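Periplasmic aliphatic sulphonates-binding protein (Escherichia coli, PDB 2X26) probably binds aliphatic sulfonates in the periplasm and hands them to an ABC transporter for uptake into the cell. Local coordinates at residues L5-Q10 and Q23-R28; V17-H22 and A207-A212. One frame throughout, in Å; residues are numbered along the deposited sequence.

Interaction 1: L5-Q10 and Q23-R28; sequences LRIGYQ and QLLEKR
L25 projects from the first turn of the short helix 24-28 onto the apolar face of strand 4-9, where one of its methyls, CD1, meets both L5 and I7. The closer meeting is with I7: the two side chains run toward each other tip to tip, and I7 CD1 stands 3.4 Å from L25 CD1, a close approach for two methyl groups. The I7 tip is brought there by CG1 lying beside the backbone N and anti to the carbonyl carbon (chi1 -54°), with CD1 extended beyond it. L5, two residues earlier on the same face, crosses L25 at about a right angle, and its CD2 is 4.1 Å from L25 CD1. All three residues are buried and only aliphatic carbons meet, over 80 Å² in all.

No hydrogen bond spans the two segments; polar interactions act within the helix and at its margins. Q23, with positive phi, closes the preceding helix in a Schellman motif and also takes the N-cap position of the next. Its O accepts from K27 N at 3.1 Å. Beside the contact, E26 OE2 accepts a hydrogen bond from W36 NE1, tying the helix to strand 33-38.

Strand 4-9 pairs in parallel with strand 33-38, the edge strand of a five-stranded mixed sheet, consistent with one lobe of a type 2 periplasmic binding protein; helices 14-21 and 24-28 lie in the connection, a beta-alpha-beta crossover. I7 also touches M16 of helix 14-21 and W36 of strand 33-38, while L5 packs on F201 and V205 of helix 199-218.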
loop_
_atom_site.group_PDB
_atom_site.type_symbol
_atom_site.label_atom_id
_atom_site.label_comp_id
_atom_site.label_asym_id
_atom_site.label_seq_id
_atom_site.Cartn_x
_atom_site.Cartn_y
_atom_site.Cartn_z
ATOM N N LEU A 5 -2.592 5.256 -19.570
ATOM C CA LEU A 5 -2.504 4.659 -18.275
ATOM C C LEU A 5 -2.155 5.809 -17.344
ATOM O O LEU A 5 -1.026 6.328 -17.360
ATOM C CB LEU A 5 -1.438 3.570 -18.242
ATOM C CG LEU A 5 -1.129 3.143 -16.804
ATOM C CD1 LEU A 5 -2.347 2.591 -16.041
ATOM C CD2 LEU A 5 0.025 2.119 -16.801
ATOM N N ARG A 6 -3.119 6.141 -16.496
ATOM C CA ARG A 6 -2.969 7.209 -15.466
ATOM C C ARG A 6 -2.795 6.552 -14.110
ATOM O O ARG A 6 -3.673 5.834 -13.637
ATOM C CB ARG A 6 -4.197 8.151 -15.447
ATOM C CG ARG A 6 -4.427 8.742 -16.839
ATOM C CD ARG A 6 -5.822 9.304 -16.962
ATOM N NE ARG A 6 -6.824 8.246 -16.925
ATOM C CZ ARG A 6 -8.132 8.522 -16.882
ATOM N NH1 ARG A 6 -8.546 9.794 -16.819
ATOM N NH2 ARG A 6 -9.009 7.531 -16.807
ATOM N N ILE A 7 -1.636 6.796 -13.514
ATOM C CA ILE A 7 -1.216 6.025 -12.334
ATOM C C ILE A 7 -1.267 6.868 -11.080
ATOM O O ILE A 7 -0.637 7.940 -11.006
ATOM C CB ILE A 7 0.224 5.472 -12.507
ATOM C CG1 ILE A 7 0.311 4.662 -13.818
ATOM C CG2 ILE A 7 0.617 4.708 -11.252
ATOM C CD1 ILE A 7 1.718 4.333 -14.287
ATOM N N GLY A 8 -2.007 6.403 -10.088
ATOM C CA GLY A 8 -1.969 7.041 -8.750
ATOM C C GLY A 8 -0.913 6.397 -7.889
ATOM O O GLY A 8 -0.922 5.178 -7.704
ATOM N N TYR A 9 -0.016 7.200 -7.344
ATOM C CA TYR A 9 1.076 6.615 -6.496
ATOM C C TYR A 9 1.251 7.476 -5.238
ATOM O O TYR A 9 0.778 8.613 -5.201
ATOM C CB TYR A 9 2.387 6.533 -7.284
ATOM C CG TYR A 9 3.090 7.878 -7.563
ATOM C CD1 TYR A 9 4.197 8.282 -6.777
ATOM C CD2 TYR A 9 2.665 8.715 -8.583
ATOM C CE1 TYR A 9 4.815 9.481 -7.013
ATOM C CE2 TYR A 9 3.299 9.948 -8.839
ATOM C CZ TYR A 9 4.400 10.287 -8.060
ATOM O OH TYR A 9 5.042 11.478 -8.271
ATOM N N GLN A 10 1.948 6.927 -4.232
ATOM C CA GLN A 10 2.288 7.672 -3.023
ATOM C C GLN A 10 3.807 7.666 -2.920
ATOM O O GLN A 10 4.490 6.883 -3.596
ATOM C CB GLN A 10 1.669 7.010 -1.813
ATOM C CG GLN A 10 0.093 6.925 -1.911
ATOM C CD GLN A 10 -0.492 6.204 -0.709
ATOM O OE1 GLN A 10 -0.315 6.655 0.448
ATOM N NE2 GLN A 10 -1.193 5.090 -0.957
ATOM N N GLN A 23 11.783 5.797 -15.908
ATOM C CA GLN A 23 10.992 5.872 -17.133
ATOM C C GLN A 23 10.700 4.522 -17.766
ATOM O O GLN A 23 10.572 4.404 -18.969
ATOM C CB GLN A 23 11.599 6.875 -18.157
ATOM C CG GLN A 23 11.525 8.304 -17.568
ATOM C CD GLN A 23 11.901 9.388 -18.547
ATOM O OE1 GLN A 23 12.276 9.107 -19.666
ATOM N NE2 GLN A 23 11.785 10.646 -18.124
ATOM N N LEU A 24 10.595 3.487 -16.946
ATOM C CA LEU A 24 10.438 2.124 -17.483
ATOM C C LEU A 24 9.156 1.923 -18.282
ATOM O O LEU A 24 9.197 1.301 -19.342
ATOM C CB LEU A 24 10.497 1.101 -16.356
ATOM C CG LEU A 24 11.799 1.044 -15.543
ATOM C CD1 LEU A 24 11.591 0.008 -14.465
ATOM C CD2 LEU A 24 13.033 0.737 -16.454
ATOM N N LEU A 25 8.037 2.482 -17.812
ATOM C CA LEU A 25 6.764 2.314 -18.529
ATOM C C LEU A 25 6.740 3.100 -19.821
ATOM O O LEU A 25 6.236 2.636 -20.825
ATOM C CB LEU A 25 5.574 2.735 -17.662
ATOM C CG LEU A 25 5.242 1.829 -16.487
ATOM C CD1 LEU A 25 3.969 2.288 -15.818
ATOM C CD2 LEU A 25 5.098 0.341 -16.858
ATOM N N GLU A 26 7.289 4.305 -19.782
ATOM C CA GLU A 26 7.331 5.113 -20.990
ATOM C C GLU A 26 8.121 4.385 -22.074
ATOM O O GLU A 26 7.717 4.399 -23.236
ATOM C CB GLU A 26 7.902 6.498 -20.691
ATOM C CG GLU A 26 6.991 7.408 -19.836
ATOM C CD GLU A 26 7.123 7.202 -18.354
ATOM O OE1 GLU A 26 7.843 6.290 -17.910
ATOM O OE2 GLU A 26 6.493 7.982 -17.609
ATOM N N LYS A 27 9.222 3.748 -21.689
ATOM C CA LYS A 27 10.054 3.052 -22.644
ATOM C C LYS A 27 9.419 1.727 -23.062
ATOM O O LYS A 27 9.481 1.364 -24.245
ATOM C CB LYS A 27 11.431 2.813 -22.048
ATOM C CG LYS A 27 12.229 4.084 -21.854
ATOM C CD LYS A 27 13.639 3.759 -21.366
ATOM C CE LYS A 27 13.697 3.381 -19.889
ATOM N NZ LYS A 27 14.848 2.469 -19.511
ATOM N N ARG A 28 8.766 1.006 -22.107
ATOM C CA ARG A 28 8.184 -0.294 -22.484
ATOM C C ARG A 28 6.930 -0.247 -23.307
ATOM O O ARG A 28 6.698 -1.140 -24.119
ATOM C CB ARG A 28 7.908 -1.167 -21.295
ATOM C CG ARG A 28 9.155 -1.571 -20.697
ATOM C CD ARG A 28 8.929 -2.527 -19.611
ATOM N NE ARG A 28 10.213 -2.725 -18.997
ATOM C CZ ARG A 28 10.433 -3.606 -18.046
ATOM N NH1 ARG A 28 9.424 -4.348 -17.609
ATOM N NH2 ARG A 28 11.654 -3.725 -17.547
#

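Interaction 2: V17-H22 and A207-A212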
loop_
_atom_site.group_PDB
_atom_site.type_symbol
_atom_site.label_atom_id
_atom_site.label_comp_id
_atom_site.label_asym_id
_atom_site.label_seq_id
_atom_site.Cartn_x
_atom_site.Cartn_y
_atom_site.Cartn_z
ATOM N N VAL A 17 7.447 4.412 -7.750
ATOM C CA VAL A 17 8.348 5.596 -7.729
ATOM C C VAL A 17 9.634 5.287 -8.511
ATOM O O VAL A 17 10.085 6.127 -9.316
ATOM C CB VAL A 17 8.648 6.031 -6.281
ATOM C CG1 VAL A 17 9.817 7.056 -6.179
ATOM C CG2 VAL A 17 7.368 6.681 -5.672
ATOM N N LEU A 18 10.210 4.101 -8.287
ATOM C CA LEU A 18 11.407 3.718 -9.044
ATOM C C LEU A 18 11.084 3.512 -10.524
ATOM O O LEU A 18 11.842 3.955 -11.370
ATOM C CB LEU A 18 12.114 2.495 -8.460
ATOM C CG LEU A 18 13.188 2.962 -7.478
ATOM C CD1 LEU A 18 12.563 3.321 -6.154
ATOM C CD2 LEU A 18 14.264 1.916 -7.320
ATOM N N ALA A 19 9.935 2.889 -10.839
ATOM C CA ALA A 19 9.557 2.757 -12.259
ATOM C C ALA A 19 9.436 4.129 -12.934
ATOM O O ALA A 19 9.843 4.304 -14.098
ATOM C CB ALA A 19 8.210 1.988 -12.417
ATOM N N LYS A 20 8.800 5.053 -12.240
ATOM C CA LYS A 20 8.613 6.414 -12.760
ATOM C C LYS A 20 9.957 7.106 -12.998
ATOM O O LYS A 20 10.221 7.628 -14.083
ATOM C CB LYS A 20 7.730 7.227 -11.781
ATOM C CG LYS A 20 7.553 8.689 -12.201
ATOM C CD LYS A 20 6.884 9.508 -11.065
ATOM C CE LYS A 20 6.660 10.973 -11.515
ATOM N NZ LYS A 20 7.946 11.776 -11.596
ATOM N N SER A 21 10.832 7.019 -12.007
ATOM C CA SER A 21 12.125 7.688 -12.075
ATOM C C SER A 21 12.958 7.150 -13.229
ATOM O O SER A 21 13.670 7.920 -13.929
ATOM C CB SER A 21 12.876 7.483 -10.768
ATOM O OG SER A 21 12.263 8.233 -9.743
ATOM N N HIS A 22 12.891 5.829 -13.441
ATOM C CA HIS A 22 13.666 5.201 -14.507
ATOM C C HIS A 22 12.975 5.201 -15.852
ATOM O O HIS A 22 13.510 4.708 -16.836
ATOM C CB HIS A 22 14.095 3.785 -14.092
ATOM C CG HIS A 22 15.105 3.784 -12.993
ATOM N ND1 HIS A 22 16.453 3.678 -13.243
ATOM C CD2 HIS A 22 14.977 3.878 -11.659
ATOM C CE1 HIS A 22 17.117 3.718 -12.100
ATOM N NE2 HIS A 22 16.244 3.822 -11.117
ATOM N N ALA A 207 4.446 -6.244 -13.395
ATOM C CA ALA A 207 5.724 -6.942 -13.456
ATOM C C ALA A 207 6.857 -5.929 -13.537
ATOM O O ALA A 207 7.907 -6.115 -12.878
ATOM C CB ALA A 207 5.733 -7.883 -14.672
ATOM N N THR A 208 6.612 -4.821 -14.275
ATOM C CA THR A 208 7.538 -3.697 -14.360
ATOM C C THR A 208 7.751 -3.030 -12.993
ATOM O O THR A 208 8.876 -2.715 -12.643
ATOM C CB THR A 208 7.044 -2.643 -15.352
ATOM O OG1 THR A 208 6.928 -3.231 -16.646
ATOM C CG2 THR A 208 8.062 -1.535 -15.485
ATOM N N PHE A 209 6.687 -2.814 -12.214
ATOM C CA PHE A 209 6.873 -2.234 -10.858
ATOM C C PHE A 209 7.690 -3.168 -9.983
ATOM O O PHE A 209 8.469 -2.726 -9.142
ATOM C CB PHE A 209 5.550 -1.982 -10.137
ATOM C CG PHE A 209 4.640 -1.005 -10.842
ATOM C CD1 PHE A 209 5.140 0.060 -11.569
ATOM C CD2 PHE A 209 3.257 -1.128 -10.689
ATOM C CE1 PHE A 209 4.259 0.978 -12.198
ATOM C CE2 PHE A 209 2.360 -0.206 -11.250
ATOM C CZ PHE A 209 2.857 0.829 -12.036
ATOM N N SER A 210 7.469 -4.461 -10.134
ATOM C CA SER A 210 8.259 -5.419 -9.308
ATOM C C SER A 210 9.759 -5.384 -9.717
ATOM O O SER A 210 10.636 -5.456 -8.835
ATOM C CB SER A 210 7.651 -6.834 -9.402
ATOM O OG SER A 210 8.416 -7.722 -8.596
ATOM N N GLU A 211 10.058 -5.292 -11.011
ATOM C CA GLU A 211 11.457 -5.123 -11.484
ATOM C C GLU A 211 12.057 -3.826 -10.929
ATOM O O GLU A 211 13.234 -3.757 -10.555
ATOM C CB GLU A 211 11.544 -5.053 -13.005
ATOM C CG GLU A 211 11.215 -6.322 -13.728
ATOM C CD GLU A 211 11.247 -6.114 -15.234
ATOM O OE1 GLU A 211 12.260 -5.577 -15.754
ATOM O OE2 GLU A 211 10.245 -6.441 -15.901
ATOM N N ALA A 212 11.243 -2.784 -10.924
ATOM C CA ALA A 212 11.691 -1.495 -10.442
ATOM C C ALA A 212 11.964 -1.539 -8.944
ATOM O O ALA A 212 12.985 -0.988 -8.490
ATOM C CB ALA A 212 10.636 -0.377 -10.779
#
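A212 sets its methyl group against the backbone of helix 14-21, with CB 3.3 Å from A19 N and 3.6 Å from A19 CA. The A19 methyl answers from the other helix, its CB 3.8 Å from A212 CB, and the two CA atoms are 5.1 Å apart. With alanine at both positions, backbone comes close to backbone: the axes of the segments 17-21 and 207-212 approach to 8.2 Å and cross nearly perpendicularly, at 91°. This crossing packs the helix that follows strand 4-9 onto helix 199-218, a late element of the chain.

The same A19 methyl also meets F209, one turn before A212. It lies at the edge of the ring, in the ring plane, with A19 CB 3.7 Å from F209 CD1. F209 has CG beside its backbone N (chi1 -61°), and although its CB does not point at helix 14-21, the ring swings nearer to it. One residue before A19, L18 sets its CB 3.6 Å from A212 O in one of its two modelled conformers, a less certain contact; L18 also touches S223 of helix 220-231.

Across the crossing itself there is no hydrogen bond. Aliphatic carbons, a ring edge and backbone meet in a buried patch, consistent with the two segments being held together by close fit and the hydrophobic effect rather than by directional polar bonds.

Overall arrangement
Interactions 1 and 2 have centres about 8 Å apart and interlock along the chain, because strand 4-9, helix 14-21 and helix 24-28 follow one another while helix 199-218 returns from far downstream. L24 N lies 3.1 Å from A19 O, a probable hydrogen bond between the two consecutive helices, consistent with the Schellman motif at Q23. A salt bridge of 2.6 Å from R28 NH2 to E211 OE1 fastens helix 24-28 to helix 199-218, supplemented by a weak hydrogen bond from R28 NH1 to T208 OG1. L25, which carries interaction 1, also touches F209 of interaction 2, so the two apolar contacts share neighbours. Both lie on the same side of the chain's centre.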